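Local coordinates for uncharacterized N-acetyltransferase SSO0209 (PDB 4R3L), which catalyses the transfer of an acetyl group from acetyl-CoA to the free N-terminal amino group of proteins, with a preference for N-terminal serine, at residues M112-M115 with K116-N120; Y39-F42 with V43-K47; N16-M19 with D20-D23. All coordinates share one frame; numbering follows the deposited sequence.

Interaction 1. Residues M112-M115 with K116-N120; sequences MKSM and KNDYN
Lys116 N donates to Met112 O at 2.9 Å, and Asn117 N does the same to Lys113 O, as expected for the last turns of a helix. This is helix 103-119, the helix of the beta-alpha-beta unit formed with strands 83-94 and 123-129 in the GNAT fold. Ser114 O takes Asp118 N at 2.8 Å and also a weak bond from Tyr119 N. Asn120 is the first residue to leave helical backbone angles, with positive phi.

A second bond joins Ser114 and Asp118 through their side chains. Ser114 OG lies anti to its own nitrogen (chi1 169°) and donates to Asp118 OD2 at 2.7 Å, on the anti lone pair of that oxygen. The next residue, Tyr119, turns its ring back toward Ser114. Met115 CA sits at the edge of this ring, near its plane. Tyr119 OH is bonded to Leu51 N, and the Met115 side chain packs on Pro68, Ile70 and Ile124. On the exposed side, Lys113 runs out extended across the amide of Asn117, with Lys113 CG 3.6 Å from Asn117 ND2. Beside the Ser114 hydroxyl, Tyr119 CE2 lies 3.6 Å from Ser114 OG.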
ATOM      1  N   MET A 112       8.503  -1.770  -1.035  1.00 18.86           N
ATOM      2  CA  MET A 112       9.402  -1.779   0.121  1.00 20.53           C
ATOM      3  C   MET A 112      10.855  -1.498  -0.245  1.00 20.85           C
ATOM      4  O   MET A 112      11.546  -0.738   0.433  1.00 20.84           O
ATOM      5  CB  MET A 112       9.327  -3.126   0.835  1.00 24.90           C
ATOM      6  CG  MET A 112       8.104  -3.272   1.675  1.00 23.98           C
ATOM      7  SD  MET A 112       7.923  -4.940   2.320  1.00 41.75           S
ATOM      8  CE  MET A 112       9.486  -5.130   3.149  1.00 32.43           C
ATOM      9  N   LYS A 113      11.319  -2.140  -1.310  1.00 20.46           N
ATOM     10  CA  LYS A 113      12.702  -1.977  -1.748  1.00 23.22           C
ATOM     11  C   LYS A 113      12.966  -0.526  -2.131  1.00 24.62           C
ATOM     12  O   LYS A 113      14.015   0.017  -1.808  1.00 24.48           O
ATOM     13  CB  LYS A 113      13.010  -2.910  -2.925  1.00 26.64           C
ATOM     14  CG  LYS A 113      14.469  -2.894  -3.384  1.00 29.86           C
ATOM     15  CD  LYS A 113      14.725  -3.984  -4.430  1.00 34.85           C
ATOM     16  CE  LYS A 113      16.200  -4.027  -4.836  1.00 41.13           C
ATOM     17  NZ  LYS A 113      16.502  -5.087  -5.844  1.00 38.15           N
ATOM     18  N   SER A 114      12.006   0.108  -2.805  1.00 20.05           N
ATOM     19  CA  SER A 114      12.153   1.509  -3.152  1.00 19.80           C
ATOM     20  C   SER A 114      12.048   2.433  -1.928  1.00 21.55           C
ATOM     21  O   SER A 114      12.788   3.398  -1.816  1.00 23.05           O
ATOM     22  CB  SER A 114      11.107   1.919  -4.202  1.00 20.12           C
ATOM     23  OG  SER A 114      11.094   3.337  -4.337  1.00 24.51           O
ATOM     24  N   MET A 115      11.113   2.159  -1.028  1.00 20.67           N
ATOM     25  CA  MET A 115      11.029   2.922   0.215  1.00 20.20           C
ATOM     26  C   MET A 115      12.372   2.899   0.954  1.00 25.67           C
ATOM     27  O   MET A 115      12.860   3.930   1.424  1.00 24.64           O
ATOM     28  CB  MET A 115       9.934   2.362   1.116  1.00 19.69           C
ATOM     29  CG  MET A 115       8.537   2.570   0.586  1.00 17.58           C
ATOM     30  SD  MET A 115       7.400   1.646   1.619  1.00 20.90           S
ATOM     31  CE  MET A 115       5.822   2.137   0.933  1.00 20.09           C
ATOM     32  N   LYS A 116      12.979   1.721   1.028  1.00 23.78           N
ATOM     33  CA  LYS A 116      14.273   1.592   1.684  1.00 24.93           C
ATOM     34  C   LYS A 116      15.401   2.281   0.915  1.00 29.11           C
ATOM     35  O   LYS A 116      16.160   3.054   1.490  1.00 27.61           O
ATOM     36  CB  LYS A 116      14.632   0.118   1.890  1.00 27.00           C
ATOM     37  CG  LYS A 116      15.871  -0.076   2.759  1.00 33.37           C
ATOM     38  CD  LYS A 116      16.227  -1.547   2.936  1.00 30.73           C
ATOM     39  CE  LYS A 116      16.476  -2.210   1.594  1.00 39.72           C
ATOM     40  NZ  LYS A 116      17.450  -1.446   0.749  1.00 42.40           N
ATOM     41  N   ASN A 117      15.511   2.001  -0.380  1.00 32.27           N
ATOM     42  CA  ASN A 117      16.694   2.400  -1.143  1.00 32.84           C
ATOM     43  C   ASN A 117      16.612   3.798  -1.728  1.00 36.31           C
ATOM     44  O   ASN A 117      17.607   4.523  -1.776  1.00 35.05           O
ATOM     45  CB  ASN A 117      16.957   1.401  -2.271  1.00 31.93           C
ATOM     46  CG  ASN A 117      17.480   0.077  -1.761  1.00 37.28           C
ATOM     47  OD1 ASN A 117      17.956  -0.020  -0.627  1.00 38.70           O
ATOM     48  ND2 ASN A 117      17.398  -0.953  -2.595  1.00 39.44           N
ATOM     49  N   ASP A 118      15.421   4.169  -2.180  1.00 32.20           N
ATOM     50  CA  ASP A 118      15.210   5.465  -2.805  1.00 29.30           C
ATOM     51  C   ASP A 118      14.901   6.550  -1.779  1.00 31.14           C
ATOM     52  O   ASP A 118      15.268   7.714  -1.959  1.00 34.79           O
ATOM     53  CB  ASP A 118      14.065   5.386  -3.818  1.00 30.31           C
ATOM     54  CG  ASP A 118      14.402   4.541  -5.020  1.00 34.98           C
ATOM     55  OD1 ASP A 118      15.524   4.682  -5.535  1.00 38.15           O
ATOM     56  OD2 ASP A 118      13.543   3.739  -5.454  1.00 30.96           O
ATOM     57  N   TYR A 119      14.221   6.167  -0.703  1.00 28.11           N
ATOM     58  CA  TYR A 119      13.652   7.143   0.217  1.00 26.70           C
ATOM     59  C   TYR A 119      14.154   7.006   1.654  1.00 28.30           C
ATOM     60  O   TYR A 119      13.688   7.719   2.543  1.00 29.43           O
ATOM     61  CB  TYR A 119      12.123   7.039   0.204  1.00 24.03           C
ATOM     62  CG  TYR A 119      11.503   7.377  -1.136  1.00 23.27           C
ATOM     63  CD1 TYR A 119      11.484   8.688  -1.606  1.00 24.31           C
ATOM     64  CD2 TYR A 119      10.921   6.390  -1.922  1.00 23.53           C
ATOM     65  CE1 TYR A 119      10.919   8.999  -2.830  1.00 22.45           C
ATOM     66  CE2 TYR A 119      10.354   6.689  -3.134  1.00 21.05           C
ATOM     67  CZ  TYR A 119      10.354   7.990  -3.588  1.00 24.72           C
ATOM     68  OH  TYR A 119       9.786   8.280  -4.807  1.00 23.53           O
ATOM     69  N   ASN A 120      15.104   6.103   1.863  1.00 26.15           N
ATOM     70  CA  ASN A 120      15.708   5.884   3.183  1.00 27.82           C
ATOM     71  C   ASN A 120      14.716   5.622   4.314  1.00 27.77           C
ATOM     72  O   ASN A 120      14.942   6.021   5.460  1.00 27.12           O
ATOM     73  CB  ASN A 120      16.587   7.079   3.545  1.00 32.35           C
ATOM     74  CG  ASN A 120      17.805   7.179   2.657  1.00 29.50           C
ATOM     75  OD1 ASN A 120      18.254   6.178   2.099  1.00 32.89           O
ATOM     76  ND2 ASN A 120      18.352   8.382   2.526  1.00 37.69           N
TER

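Interaction 2. Residues Y39-F42 with V43-K47; sequences YYFF and VEHLK
Phe41 and His45 form the tight part of this contact, one turn apart on helix 39-49 of the GNAT fold. Their rings are neither stacked nor edge-to-face: the planes are 32° apart and the centroids 4.1 Å. His45 CE1 lies over one face of the Phe41 ring, displaced toward the rim, and comes within 3.2 Å of Phe41 CZ. Phe41 CG is anti to the backbone nitrogen (chi1 -174°), which puts the ring where the imidazole, reaching back from His45, can meet its face.

The same pair is joined through Phe41 O. His45 N donates to it at 3.1 Å, as in any helix, and His45 ND1 adds a shorter bond to Phe41 O of 2.8 Å. The two donors arrive from opposite faces of the carbonyl plane. Both side chains also touch Met67 and Val90 of the sheet. Phe41 also stacks on Tyr37, a substrate-binding residue. With Phe41 reduced to an alanine, the His45 imidazole would probably lose its cover on this face and Tyr37 its stacking partner.

Tyr40 and Glu44 make the looser, exposed part. They meet obliquely, with Glu44 OE1 at the edge of the phenol ring, 3.4 Å from Tyr40 CD1. A separate contact faces helix 22-32 and the loop before it. There Tyr39 touches Val43 through a single methyl, Val43 CG2, 3.4 Å from Tyr39 CE2. Both residues also pack on Met19, and Tyr39 on Ile22 and Ile26.

In chemical terms, the imidazole is held at two points, by the carbonyl at ND1 and by the phenyl face at CE1. This probably limits rotation about chi2, and the bond to Phe41 O shows ND1 acting as donor.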
ATOM      1  N   TYR A  39      -9.054  11.610  -8.689  1.00 24.27           N
ATOM      2  CA  TYR A  39      -7.957  11.566  -9.649  1.00 20.94           C
ATOM      3  C   TYR A  39      -6.715  12.357  -9.188  1.00 19.43           C
ATOM      4  O   TYR A  39      -5.596  11.871  -9.317  1.00 19.43           O
ATOM      5  CB  TYR A  39      -8.470  12.087 -11.013  1.00 22.88           C
ATOM      6  CG  TYR A  39      -7.460  12.079 -12.139  1.00 22.50           C
ATOM      7  CD1 TYR A  39      -7.325  10.982 -12.977  1.00 26.33           C
ATOM      8  CD2 TYR A  39      -6.660  13.194 -12.383  1.00 23.71           C
ATOM      9  CE1 TYR A  39      -6.398  10.986 -14.016  1.00 27.80           C
ATOM     10  CE2 TYR A  39      -5.745  13.212 -13.424  1.00 25.40           C
ATOM     11  CZ  TYR A  39      -5.609  12.108 -14.227  1.00 27.14           C
ATOM     12  OH  TYR A  39      -4.688  12.140 -15.256  1.00 28.86           O
ATOM     13  N   TYR A  40      -6.903  13.567  -8.647  1.00 19.73           N
ATOM     14  CA  TYR A  40      -5.758  14.399  -8.285  1.00 18.56           C
ATOM     15  C   TYR A  40      -4.920  13.770  -7.167  1.00 18.43           C
ATOM     16  O   TYR A  40      -3.721  14.015  -7.055  1.00 17.84           O
ATOM     17  CB  TYR A  40      -6.205  15.813  -7.875  1.00 20.12           C
ATOM     18  CG  TYR A  40      -6.958  15.919  -6.567  1.00 21.91           C
ATOM     19  CD1 TYR A  40      -6.280  15.914  -5.349  1.00 20.59           C
ATOM     20  CD2 TYR A  40      -8.339  16.094  -6.555  1.00 22.16           C
ATOM     21  CE1 TYR A  40      -6.959  16.033  -4.149  1.00 20.75           C
ATOM     22  CE2 TYR A  40      -9.034  16.225  -5.350  1.00 25.21           C
ATOM     23  CZ  TYR A  40      -8.327  16.182  -4.154  1.00 28.59           C
ATOM     24  OH  TYR A  40      -8.979  16.295  -2.950  1.00 30.45           O
ATOM     25  N   PHE A  41      -5.573  12.973  -6.330  1.00 16.50           N
ATOM     26  CA  PHE A  41      -4.886  12.277  -5.242  1.00 18.63           C
ATOM     27  C   PHE A  41      -3.891  11.258  -5.829  1.00 15.52           C
ATOM     28  O   PHE A  41      -2.724  11.213  -5.426  1.00 16.35           O
ATOM     29  CB  PHE A  41      -5.924  11.616  -4.348  1.00 16.45           C
ATOM     30  CG  PHE A  41      -5.376  10.984  -3.103  1.00 20.77           C
ATOM     31  CD1 PHE A  41      -5.352  11.686  -1.908  1.00 25.04           C
ATOM     32  CD2 PHE A  41      -4.960   9.659  -3.108  1.00 24.00           C
ATOM     33  CE1 PHE A  41      -4.884  11.094  -0.743  1.00 26.29           C
ATOM     34  CE2 PHE A  41      -4.486   9.061  -1.943  1.00 22.14           C
ATOM     35  CZ  PHE A  41      -4.457   9.786  -0.759  1.00 21.78           C
ATOM     36  N   PHE A  42      -4.346  10.458  -6.782  1.00 17.67           N
ATOM     37  CA  PHE A  42      -3.462   9.486  -7.428  1.00 19.16           C
ATOM     38  C   PHE A  42      -2.323  10.209  -8.134  1.00 19.22           C
ATOM     39  O   PHE A  42      -1.176   9.800  -8.036  1.00 16.54           O
ATOM     40  CB  PHE A  42      -4.235   8.600  -8.405  1.00 17.31           C
ATOM     41  CG  PHE A  42      -5.163   7.628  -7.729  1.00 18.52           C
ATOM     42  CD1 PHE A  42      -4.681   6.413  -7.257  1.00 19.32           C
ATOM     43  CD2 PHE A  42      -6.503   7.926  -7.552  1.00 20.70           C
ATOM     44  CE1 PHE A  42      -5.529   5.510  -6.634  1.00 24.39           C
ATOM     45  CE2 PHE A  42      -7.351   7.025  -6.915  1.00 23.66           C
ATOM     46  CZ  PHE A  42      -6.860   5.824  -6.462  1.00 26.45           C
ATOM     47  N   VAL A  43      -2.629  11.321  -8.805  1.00 16.46           N
ATOM     48  CA  VAL A  43      -1.604  12.046  -9.544  1.00 16.66           C
ATOM     49  C   VAL A  43      -0.527  12.588  -8.616  1.00 18.48           C
ATOM     50  O   VAL A  43       0.668  12.483  -8.916  1.00 18.66           O
ATOM     51  CB  VAL A  43      -2.229  13.204 -10.381  1.00 17.72           C
ATOM     52  CG1 VAL A  43      -1.145  14.151 -10.898  1.00 21.63           C
ATOM     53  CG2 VAL A  43      -3.013  12.620 -11.523  1.00 17.82           C
ATOM     54  N   GLU A  44      -0.922  13.143  -7.474  1.00 18.28           N
ATOM     55  CA  GLU A  44       0.080  13.720  -6.590  1.00 18.59           C
ATOM     56  C   GLU A  44       0.967  12.652  -5.973  1.00 20.33           C
ATOM     57  O   GLU A  44       2.156  12.873  -5.781  1.00 19.20           O
ATOM     58  CB  GLU A  44      -0.574  14.559  -5.504  1.00 20.48           C
ATOM     59  CG  GLU A  44      -1.068  15.868  -6.116  1.00 18.26           C
ATOM     60  CD  GLU A  44      -1.771  16.768  -5.137  1.00 24.16           C
ATOM     61  OE1 GLU A  44      -3.008  16.888  -5.249  1.00 24.78           O
ATOM     62  OE2 GLU A  44      -1.084  17.382  -4.294  1.00 29.78           O
ATOM     63  N   HIS A  45       0.393  11.502  -5.646  1.00 16.68           N
ATOM     64  CA  HIS A  45       1.222  10.437  -5.081  1.00 16.29           C
ATOM     65  C   HIS A  45       2.166   9.879  -6.139  1.00 18.73           C
ATOM     66  O   HIS A  45       3.301   9.500  -5.829  1.00 20.55           O
ATOM     67  CB  HIS A  45       0.345   9.328  -4.481  1.00 18.36           C
ATOM     68  CG  HIS A  45      -0.276   9.705  -3.175  1.00 20.21           C
ATOM     69  ND1 HIS A  45      -1.240  10.684  -3.068  1.00 23.42           N
ATOM     70  CD2 HIS A  45      -0.049   9.258  -1.916  1.00 20.12           C
ATOM     71  CE1 HIS A  45      -1.591  10.819  -1.799  1.00 23.19           C
ATOM     72  NE2 HIS A  45      -0.890   9.958  -1.082  1.00 20.91           N
ATOM     73  N   LEU A  46       1.723   9.839  -7.395  1.00 16.24           N
ATOM     74  CA  LEU A  46       2.620   9.397  -8.456  1.00 18.27           C
ATOM     75  C   LEU A  46       3.756  10.412  -8.640  1.00 20.55           C
ATOM     76  O   LEU A  46       4.914  10.034  -8.735  1.00 21.13           O
ATOM     77  CB  LEU A  46       1.856   9.178  -9.766  1.00 19.84           C
ATOM     78  CG  LEU A  46       2.697   8.758 -10.973  1.00 23.53           C
ATOM     79  CD1 LEU A  46       3.408   7.453 -10.684  1.00 22.02           C
ATOM     80  CD2 LEU A  46       1.836   8.640 -12.220  1.00 24.55           C
ATOM     81  N   LYS A  47       3.443  11.709  -8.643  1.00 23.84           N
ATOM     82  CA  LYS A  47       4.493  12.697  -8.837  1.00 22.87           C
ATOM     83  C   LYS A  47       5.441  12.839  -7.641  1.00 21.27           C
ATOM     84  O   LYS A  47       6.631  13.084  -7.823  1.00 27.58           O
ATOM     85  CB  LYS A  47       3.873  14.054  -9.193  1.00 22.75           C
ATOM     86  CG  LYS A  47       3.102  13.956 -10.500  1.00 23.95           C
ATOM     87  CD  LYS A  47       2.860  15.286 -11.172  1.00 28.94           C
ATOM     88  CE  LYS A  47       2.169  15.072 -12.523  1.00 32.30           C
ATOM     89  NZ  LYS A  47       3.071  14.467 -13.561  1.00 39.04           N
TER

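Interaction 3. Residues N16-M19 with D20-D23; sequences NARM and DDID
Ala17 comes first, just after strand 13-16, and its CA lies 3.4 Å from Asp21 OD2. Next is Arg18, which bonds to Asp21 through both its backbone N and O. Arg18 N donates to Asp21 OD2 at 2.7 Å, reaching it on the anti side and 33° out of the carboxylate plane. Asp21 N returns a bond to Arg18 O at 2.8 Å, from above the carbonyl plane. Together the two bonds close a tight turn leading into helix 22-32. Asp21 CG is anti to the carbonyl carbon (chi1 -63°), which turns the carboxylate back toward Arg18 N. The guanidinium does not close a salt bridge with it: Arg18 NE stays 4.4 Å from Asp21 OD2. Arg15 pairs with the other oxygen, OD1.

Met19 follows, and its O accepts Ile22 N at 3.2 Å. Ile22 CG1 presses on the same oxygen. A water also donates to Met19 O and accepts from Asp23 N at 2.9 Å, bridging Met19 O to the backbone of Asp23 in helix 22-32.

The turn thus joins strand 13-16 to helix 22-32. Ala17 and Asp21 lie against Val55 of strand 54-58. On the helix 39-49 side, Met19 packs on Tyr39 and Leu46, and Ile22 on Tyr39.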
ATOM      1  N   ASN A  16       7.000   0.431 -12.631  1.00 19.23           N
ATOM      2  CA  ASN A  16       6.526   1.668 -12.012  1.00 20.00           C
ATOM      3  C   ASN A  16       5.288   2.214 -12.729  1.00 26.50           C
ATOM      4  O   ASN A  16       5.138   2.091 -13.964  1.00 23.38           O
ATOM      5  CB  ASN A  16       7.656   2.699 -11.983  1.00 22.64           C
ATOM      6  CG  ASN A  16       8.707   2.369 -10.943  1.00 24.84           C
ATOM      7  OD1 ASN A  16       9.749   1.795 -11.251  1.00 26.15           O
ATOM      8  ND2 ASN A  16       8.429   2.716  -9.699  1.00 23.43           N
ATOM      9  N   ALA A  17       4.370   2.778 -11.946  1.00 17.75           N
ATOM     10  CA  ALA A  17       3.191   3.399 -12.509  1.00 20.03           C
ATOM     11  C   ALA A  17       3.554   4.626 -13.333  1.00 20.87           C
ATOM     12  O   ALA A  17       4.538   5.309 -13.033  1.00 19.49           O
ATOM     13  CB  ALA A  17       2.221   3.785 -11.395  1.00 17.93           C
ATOM     14  N   ARG A  18       2.731   4.912 -14.338  1.00 21.78           N
ATOM     15  CA  ARG A  18       2.873   6.106 -15.180  1.00 22.94           C
ATOM     16  C   ARG A  18       1.544   6.846 -15.229  1.00 22.96           C
ATOM     17  O   ARG A  18       0.508   6.255 -14.933  1.00 21.94           O
ATOM     18  CB  ARG A  18       3.323   5.717 -16.594  1.00 24.75           C
ATOM     19  CG  ARG A  18       4.623   4.894 -16.622  1.00 30.65           C
ATOM     20  CD  ARG A  18       4.959   4.428 -18.040  1.00 36.11           C
ATOM     21  NE  ARG A  18       3.806   3.811 -18.694  1.00 44.58           N
ATOM     22  CZ  ARG A  18       3.747   3.525 -19.991  1.00 52.56           C
ATOM     23  NH1 ARG A  18       4.780   3.802 -20.779  1.00 53.70           N
ATOM     24  NH2 ARG A  18       2.656   2.965 -20.504  1.00 49.87           N
ATOM     25  N   MET A  19       1.559   8.114 -15.642  1.00 23.17           N
ATOM     26  CA  MET A  19       0.327   8.910 -15.664  1.00 26.73           C
ATOM     27  C   MET A  19      -0.799   8.224 -16.425  1.00 26.88           C
ATOM     28  O   MET A  19      -1.952   8.272 -16.013  1.00 29.91           O
ATOM     29  CB  MET A  19       0.592  10.290 -16.269  1.00 27.60           C
ATOM     30  CG  MET A  19       1.342  11.207 -15.337  1.00 30.09           C
ATOM     31  SD  MET A  19       0.329  11.722 -13.932  1.00 33.51           S
ATOM     32  CE  MET A  19      -0.927  12.705 -14.775  1.00 32.46           C
ATOM     33  N   ASP A  20      -0.453   7.557 -17.520  1.00 28.42           N
ATOM     34  CA  ASP A  20      -1.448   6.896 -18.348  1.00 25.80           C
ATOM     35  C   ASP A  20      -2.050   5.649 -17.708  1.00 29.53           C
ATOM     36  O   ASP A  20      -3.011   5.095 -18.235  1.00 30.52           O
ATOM     37  CB  ASP A  20      -0.840   6.551 -19.709  1.00 34.13           C
ATOM     38  CG  ASP A  20      -0.657   7.785 -20.593  1.00 47.79           C
ATOM     39  OD1 ASP A  20      -0.929   8.912 -20.112  1.00 48.55           O
ATOM     40  OD2 ASP A  20      -0.236   7.637 -21.763  1.00 49.61           O
ATOM     41  N   ASP A  21      -1.501   5.215 -16.570  1.00 28.79           N
ATOM     42  CA  ASP A  21      -2.095   4.112 -15.811  1.00 26.62           C
ATOM     43  C   ASP A  21      -3.247   4.529 -14.902  1.00 26.15           C
ATOM     44  O   ASP A  21      -4.018   3.672 -14.466  1.00 23.02           O
ATOM     45  CB  ASP A  21      -1.052   3.420 -14.932  1.00 26.03           C
ATOM     46  CG  ASP A  21       0.062   2.782 -15.724  1.00 28.35           C
ATOM     47  OD1 ASP A  21      -0.212   2.188 -16.793  1.00 33.66           O
ATOM     48  OD2 ASP A  21       1.218   2.866 -15.258  1.00 28.91           O
ATOM     49  N   ILE A  22      -3.344   5.819 -14.587  1.00 22.25           N
ATOM     50  CA  ILE A  22      -4.243   6.279 -13.523  1.00 22.04           C
ATOM     51  C   ILE A  22      -5.698   5.898 -13.758  1.00 25.96           C
ATOM     52  O   ILE A  22      -6.393   5.510 -12.822  1.00 23.17           O
ATOM     53  CB  ILE A  22      -4.154   7.808 -13.329  1.00 27.01           C
ATOM     54  CG1 ILE A  22      -2.710   8.230 -13.045  1.00 31.63           C
ATOM     55  CG2 ILE A  22      -5.069   8.263 -12.198  1.00 24.21           C
ATOM     56  CD1 ILE A  22      -2.180   7.753 -11.750  1.00 30.86           C
ATOM     57  N   ASP A  23      -6.163   5.988 -15.003  1.00 26.46           N
ATOM     58  CA  ASP A  23      -7.550   5.637 -15.301  1.00 28.28           C
ATOM     59  C   ASP A  23      -7.873   4.189 -14.911  1.00 24.90           C
ATOM     60  O   ASP A  23      -8.921   3.922 -14.321  1.00 24.54           O
ATOM     61  CB  ASP A  23      -7.862   5.877 -16.782  1.00 25.93           C
ATOM     62  CG  ASP A  23      -8.166   7.338 -17.079  1.00 39.72           C
ATOM     63  OD1 ASP A  23      -8.406   8.103 -16.118  1.00 40.05           O
ATOM     64  OD2 ASP A  23      -8.166   7.724 -18.267  1.00 43.68           O
TER
HETATM   65  O   HOH W   1      -4.911   7.553 -17.148  1.00 31.31           O

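From the N terminus, interaction 3 comes first and closes the turn from strand 13-16 into helix 22-32. Interaction 2 follows on helix 39-49, and interaction 1 comes last, at the end of helix 103-119. Each is local and they run in series, so none nests in or crosses another. Interactions 2 and 3 touch: Leu46 CD1 packs on Ala17 O at 3.4 Å, which ties helix 39-49 to the turn before helix 22-32, near the edge strand. Interaction 1 stands apart, its nearest atoms about 6 Å from those of either other contact. Interactions 1 and 2 both touch strand 61-72, interaction 2 through Met67 and interaction 1 through Pro68 and Ile70.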